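Local coordinates for protein putative serine phosphatase (Pseudomonas aeruginosa, PDB 6K4E) that probably removes phosphate from phosphothreonine or phosphoserine as the magnesium-binding PP2C-type phosphatase domain of SiaA, in a pathway that controls biofilm formation, at residues F240-G246 / L280-Q284; M123-A127 / M154-L158. All blocks are in the same frame, centred on the assembly; numbering follows the deposited sequence.

Contact 1: F240-G246 / L280-Q284; sequences FLDQAGG and LAEYQ
Y283 lays its ring against the backbone of G245 and G246, which runs across one face of it. The amide nitrogen of G246 sits over the middle of the ring, and CA of G246 makes a CH-pi contact, 4.1 Å from the centroid of the Y283 ring. The peptide carbon of G245 lies nearer the rim, 3.5 Å from CE2 of Y283, and the carbonyl oxygen of Q243 meets the ring edge in its plane. With CG of Y283 anti to the backbone N (chi1 -174°), the ring swings off the helix and over this backbone. The Y283 hydroxyl reaches past the glycines to a hydrogen bond with O of F250. From the same tyrosine, O accepts G246 N at 2.8 Å, with the N-H arriving from above the carbonyl plane. The arrangement seals the end of helix 269-284 onto the two-stranded hairpin 244-245/250-251 of this PP2C-type domain, on the outer side of the sheet containing strand 293-300. Further along, L280 fills the gap between F240 and Q243. Its CD2 stands over one face of the F240 ring, 4.0 Å from the centroid, while CD1 touches CB of Q243 at 3.6 Å. F252 meets both the F240 and Y283 rings edge-to-face. The Q243 chain bends at chi2 (55°), which brings its amide over that of Q284; the two planes stack 16° apart, CD of Q243 lying 3.7 Å from CD of Q284. A near-straight bond from NE2 of Q243 to a lone pair on O of A244 (3.0 Å) fixes the tilt of the Q243 amide. Its NE2 also bonds P288 O and its OE1 takes R290 N, whereas NE2 of Q284 turns to H287 O.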
loop_
_atom_site.group_PDB
_atom_site.type_symbol
_atom_site.label_atom_id
_atom_site.label_comp_id
_atom_site.label_asym_id
_atom_site.label_seq_id
_atom_site.Cartn_x
_atom_site.Cartn_y
_atom_site.Cartn_z
ATOM N N PHE B 240 0.761 -17.035 -15.655
ATOM C CA PHE B 240 0.970 -17.462 -17.044
ATOM C C PHE B 240 0.950 -19.008 -17.111
ATOM O O PHE B 240 0.355 -19.578 -18.035
ATOM C CB PHE B 240 2.338 -16.920 -17.572
ATOM C CG PHE B 240 2.541 -17.032 -19.072
ATOM C CD1 PHE B 240 2.889 -18.245 -19.661
ATOM C CD2 PHE B 240 2.401 -15.914 -19.899
ATOM C CE1 PHE B 240 3.074 -18.337 -21.044
ATOM C CE2 PHE B 240 2.591 -16.015 -21.281
ATOM C CZ PHE B 240 2.928 -17.219 -21.843
ATOM N N LEU B 241 1.609 -19.676 -16.134
ATOM C CA LEU B 241 1.724 -21.155 -16.122
ATOM C C LEU B 241 0.421 -21.785 -15.695
ATOM O O LEU B 241 0.184 -22.945 -15.997
ATOM C CB LEU B 241 2.892 -21.638 -15.200
ATOM C CG LEU B 241 4.329 -21.424 -15.737
ATOM C CD1 LEU B 241 4.840 -19.987 -15.468
ATOM C CD2 LEU B 241 5.283 -22.367 -15.076
ATOM N N ASP B 242 -0.428 -21.031 -15.020
ATOM C CA ASP B 242 -1.732 -21.520 -14.568
ATOM C C ASP B 242 -2.840 -21.174 -15.531
ATOM O O ASP B 242 -3.958 -21.635 -15.341
ATOM C CB ASP B 242 -2.054 -20.996 -13.147
ATOM C CG ASP B 242 -1.184 -21.574 -12.039
ATOM O OD1 ASP B 242 -0.428 -22.548 -12.313
ATOM O OD2 ASP B 242 -1.280 -21.080 -10.901
ATOM N N GLN B 243 -2.551 -20.378 -16.566
ATOM C CA GLN B 243 -3.578 -20.006 -17.542
ATOM C C GLN B 243 -4.224 -21.220 -18.183
ATOM O O GLN B 243 -3.543 -21.984 -18.881
ATOM C CB GLN B 243 -3.040 -19.089 -18.631
ATOM C CG GLN B 243 -4.138 -18.578 -19.606
ATOM C CD GLN B 243 -5.300 -17.887 -18.901
ATOM O OE1 GLN B 243 -5.125 -16.911 -18.164
ATOM N NE2 GLN B 243 -6.492 -18.437 -19.043
ATOM N N ALA B 244 -5.545 -21.380 -17.950
ATOM C CA ALA B 244 -6.340 -22.444 -18.521
ATOM C C ALA B 244 -6.487 -22.208 -20.044
ATOM O O ALA B 244 -6.483 -21.068 -20.491
ATOM C CB ALA B 244 -7.701 -22.450 -17.855
ATOM N N GLY B 245 -6.571 -23.290 -20.811
ATOM C CA GLY B 245 -6.743 -23.222 -22.256
ATOM C C GLY B 245 -6.457 -24.531 -22.952
ATOM O O GLY B 245 -6.321 -25.575 -22.305
ATOM N N GLY B 246 -6.337 -24.455 -24.274
ATOM C CA GLY B 246 -6.044 -25.606 -25.116
ATOM C C GLY B 246 -7.258 -26.478 -25.316
ATOM O O GLY B 246 -8.395 -26.036 -25.103
ATOM N N LEU B 280 0.196 -17.419 -25.515
ATOM C CA LEU B 280 -0.834 -17.539 -24.487
ATOM C C LEU B 280 -2.215 -17.196 -25.045
ATOM O O LEU B 280 -3.185 -17.910 -24.745
ATOM C CB LEU B 280 -0.522 -16.689 -23.246
ATOM C CG LEU B 280 -1.336 -17.085 -21.988
ATOM C CD1 LEU B 280 -0.953 -18.475 -21.477
ATOM C CD2 LEU B 280 -1.137 -16.102 -20.914
ATOM N N ALA B 281 -2.304 -16.132 -25.870
ATOM C CA ALA B 281 -3.575 -15.722 -26.487
ATOM C C ALA B 281 -4.152 -16.874 -27.300
ATOM O O ALA B 281 -5.338 -17.187 -27.178
ATOM C CB ALA B 281 -3.372 -14.496 -27.353
ATOM N N GLU B 282 -3.286 -17.574 -28.035
ATOM C CA GLU B 282 -3.647 -18.727 -28.853
ATOM C C GLU B 282 -4.120 -19.891 -28.010
ATOM O O GLU B 282 -5.175 -20.436 -28.299
ATOM C CB GLU B 282 -2.485 -19.129 -29.784
ATOM C CG GLU B 282 -2.721 -20.412 -30.575
ATOM C CD GLU B 282 -2.459 -20.425 -32.067
ATOM O OE1 GLU B 282 -2.453 -21.537 -32.639
ATOM O OE2 GLU B 282 -2.272 -19.348 -32.674
ATOM N N TYR B 283 -3.349 -20.245 -26.948
ATOM C CA TYR B 283 -3.624 -21.334 -26.017
ATOM C C TYR B 283 -4.929 -21.104 -25.294
ATOM O O TYR B 283 -5.785 -21.963 -25.301
ATOM C CB TYR B 283 -2.454 -21.516 -25.028
ATOM C CG TYR B 283 -2.624 -22.731 -24.141
ATOM C CD1 TYR B 283 -2.485 -24.021 -24.655
ATOM C CD2 TYR B 283 -2.967 -22.595 -22.797
ATOM C CE1 TYR B 283 -2.693 -25.144 -23.857
ATOM C CE2 TYR B 283 -3.169 -23.714 -21.985
ATOM C CZ TYR B 283 -3.036 -24.988 -22.523
ATOM O OH TYR B 283 -3.232 -26.096 -21.738
ATOM N N GLN B 284 -5.082 -19.932 -24.706
ATOM C CA GLN B 284 -6.238 -19.482 -23.936
ATOM C C GLN B 284 -7.559 -19.513 -24.708
ATOM O O GLN B 284 -8.537 -20.053 -24.199
ATOM C CB GLN B 284 -5.943 -18.101 -23.392
ATOM C CG GLN B 284 -6.956 -17.574 -22.399
ATOM C CD GLN B 284 -6.567 -16.211 -21.917
ATOM O OE1 GLN B 284 -5.399 -15.823 -21.939
ATOM N NE2 GLN B 284 -7.546 -15.442 -21.490
#

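Contact 2: M123-A127 / M154-L158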
loop_
_atom_site.group_PDB
_atom_site.type_symbol
_atom_site.label_atom_id
_atom_site.label_comp_id
_atom_site.label_asym_id
_atom_site.label_seq_id
_atom_site.Cartn_x
_atom_site.Cartn_y
_atom_site.Cartn_z
ATOM N N MET B 123 -1.943 -5.074 -1.162
ATOM C CA MET B 123 -0.781 -5.854 -0.740
ATOM C C MET B 123 0.484 -5.401 -1.487
ATOM O O MET B 123 1.545 -5.307 -0.892
ATOM C CB MET B 123 -1.049 -7.353 -0.979
ATOM C CG MET B 123 -2.040 -7.981 0.011
ATOM S SD MET B 123 -1.529 -7.870 1.757
ATOM C CE MET B 123 -0.195 -8.959 1.751
ATOM N N THR B 124 0.339 -5.114 -2.777
ATOM C CA THR B 124 1.339 -4.667 -3.737
ATOM C C THR B 124 1.964 -3.319 -3.267
ATOM O O THR B 124 3.177 -3.127 -3.397
ATOM C CB THR B 124 0.623 -4.694 -5.111
ATOM O OG1 THR B 124 1.264 -5.551 -6.025
ATOM C CG2 THR B 124 0.398 -3.386 -5.701
ATOM N N MET B 125 1.157 -2.417 -2.683
ATOM C CA MET B 125 1.630 -1.111 -2.175
ATOM C C MET B 125 2.496 -1.352 -0.932
ATOM O O MET B 125 3.615 -0.857 -0.858
ATOM C CB MET B 125 0.468 -0.144 -1.836
ATOM C CG MET B 125 -0.495 0.131 -2.963
ATOM S SD MET B 125 0.280 1.082 -4.306
ATOM C CE MET B 125 0.013 -0.007 -5.627
ATOM N N LEU B 126 2.000 -2.159 -0.005
ATOM C CA LEU B 126 2.709 -2.520 1.219
ATOM C C LEU B 126 4.019 -3.226 0.899
ATOM O O LEU B 126 5.059 -2.817 1.422
ATOM C CB LEU B 126 1.824 -3.389 2.122
ATOM C CG LEU B 126 0.608 -2.704 2.739
ATOM C CD1 LEU B 126 -0.296 -3.728 3.431
ATOM C CD2 LEU B 126 1.034 -1.632 3.746
ATOM N N ALA B 127 3.985 -4.236 -0.011
ATOM C CA ALA B 127 5.161 -5.001 -0.411
ATOM C C ALA B 127 6.202 -4.149 -1.142
ATOM O O ALA B 127 7.391 -4.342 -0.921
ATOM C CB ALA B 127 4.755 -6.189 -1.255
ATOM N N MET B 154 6.757 -6.575 6.333
ATOM C CA MET B 154 5.346 -6.910 6.097
ATOM C C MET B 154 4.626 -7.267 7.404
ATOM O O MET B 154 3.550 -6.735 7.652
ATOM C CB MET B 154 5.200 -8.033 5.082
ATOM C CG MET B 154 5.425 -7.586 3.625
ATOM S SD MET B 154 4.285 -6.306 3.052
ATOM C CE MET B 154 2.717 -7.102 3.297
ATOM N N ARG B 155 5.249 -8.101 8.264
ATOM C CA ARG B 155 4.698 -8.514 9.578
ATOM C C ARG B 155 4.514 -7.326 10.514
ATOM O O ARG B 155 3.629 -7.335 11.388
ATOM C CB ARG B 155 5.611 -9.530 10.264
ATOM C CG ARG B 155 5.731 -10.831 9.532
ATOM C CD ARG B 155 6.604 -11.815 10.280
ATOM N NE ARG B 155 6.956 -12.964 9.444
ATOM C CZ ARG B 155 6.204 -14.051 9.303
ATOM N NH1 ARG B 155 5.035 -14.145 9.931
ATOM N NH2 ARG B 155 6.609 -15.050 8.529
ATOM N N SER B 156 5.389 -6.318 10.335
ATOM C CA SER B 156 5.406 -5.071 11.101
ATOM C C SER B 156 4.212 -4.156 10.774
ATOM O O SER B 156 3.794 -3.409 11.633
ATOM C CB SER B 156 6.724 -4.333 10.863
ATOM O OG SER B 156 6.541 -2.928 10.814
ATOM N N MET B 157 3.712 -4.182 9.525
ATOM C CA MET B 157 2.619 -3.329 9.058
ATOM C C MET B 157 1.255 -3.989 9.115
ATOM O O MET B 157 0.266 -3.285 9.294
ATOM C CB MET B 157 2.915 -2.804 7.642
ATOM C CG MET B 157 4.154 -1.958 7.585
ATOM S SD MET B 157 4.504 -1.249 5.973
ATOM C CE MET B 157 5.084 -2.690 5.061
ATOM N N LEU B 158 1.186 -5.326 8.912
ATOM C CA LEU B 158 -0.085 -6.042 8.963
ATOM C C LEU B 158 -0.274 -6.782 10.282
ATOM O O LEU B 158 0.348 -7.825 10.499
ATOM C CB LEU B 158 -0.258 -6.967 7.760
ATOM C CG LEU B 158 -0.486 -6.274 6.405
ATOM C CD1 LEU B 158 -0.318 -7.244 5.298
ATOM C CD2 LEU B 158 -1.883 -5.650 6.292
#
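The backbones of M123-A127 and M154-L158 come closest at A127 and M154, whose CA atoms are 6.8 Å apart, and side chains fill the space between helix 117-138 and the end of helix 143-157. M154 reaches across to the opposing backbone. Bends at chi2 and chi3 (-60° and -58°) curl its chain so that SD settles against the backbone between L126 and A127, 3.7 Å from N of A127. The terminal methyls, CE of M154 and CE of M123, touch at 3.8 Å where the two chains cross at an angle. The M123 thioether is curled as well: its SD rests 3.8 Å from CD1 of L158. L126 aims into the opposing segment and is held on several sides. CB lies against the sulfur of M154; CD1 of L126 touches CD2 of L158 at 3.8 Å; and CD2 of L126 slides past M157, whose own methyl CE ends 3.6 Å from O of L126. Beneath the helix, M123 and A127 also touch C113 on strand 105-113, one of the residues of a magnesium site, so this is the layer of a PP2C-like fold where paired helices cover a beta-sheet. M125 and A67 of the second subunit approach L126 and L158 respectively, carrying the packing into the dimer. No hydrogen bond crosses between the two segments. Within them, A127 N bonds M123 O, and O of M154 accepts N of both M157 and L158 as helix 143-157 runs out. Three thioethers, two leucines and A127 meet mainly by dispersion, with sulfur and methyl also resting on the helix backbone; the cohesion is largely apolar and weakly directional.

Along the chain both segments of contact 2 come first and those of contact 1 follow, all within one SpoIIE-type phosphatase domain. Their centres lie 31 Å apart and their nearest atoms about 15 Å, and they do not meet. They occupy opposite helical layers of the PP2C-type sandwich: contact 2 joins helices 117-138 and 143-157 over the sheet with strand 105-113, whereas contact 1 ties helix 269-284 to the short helix 238-242 and the hairpin strand 244-245. Magnesium ions lie between the two, one of them about 8 Å from the M123 side chain and one about 9 Å from that of F240. Each contact thus lies to one side of the metal centre, in the helical layer there, and contact 2 alone borders the second subunit.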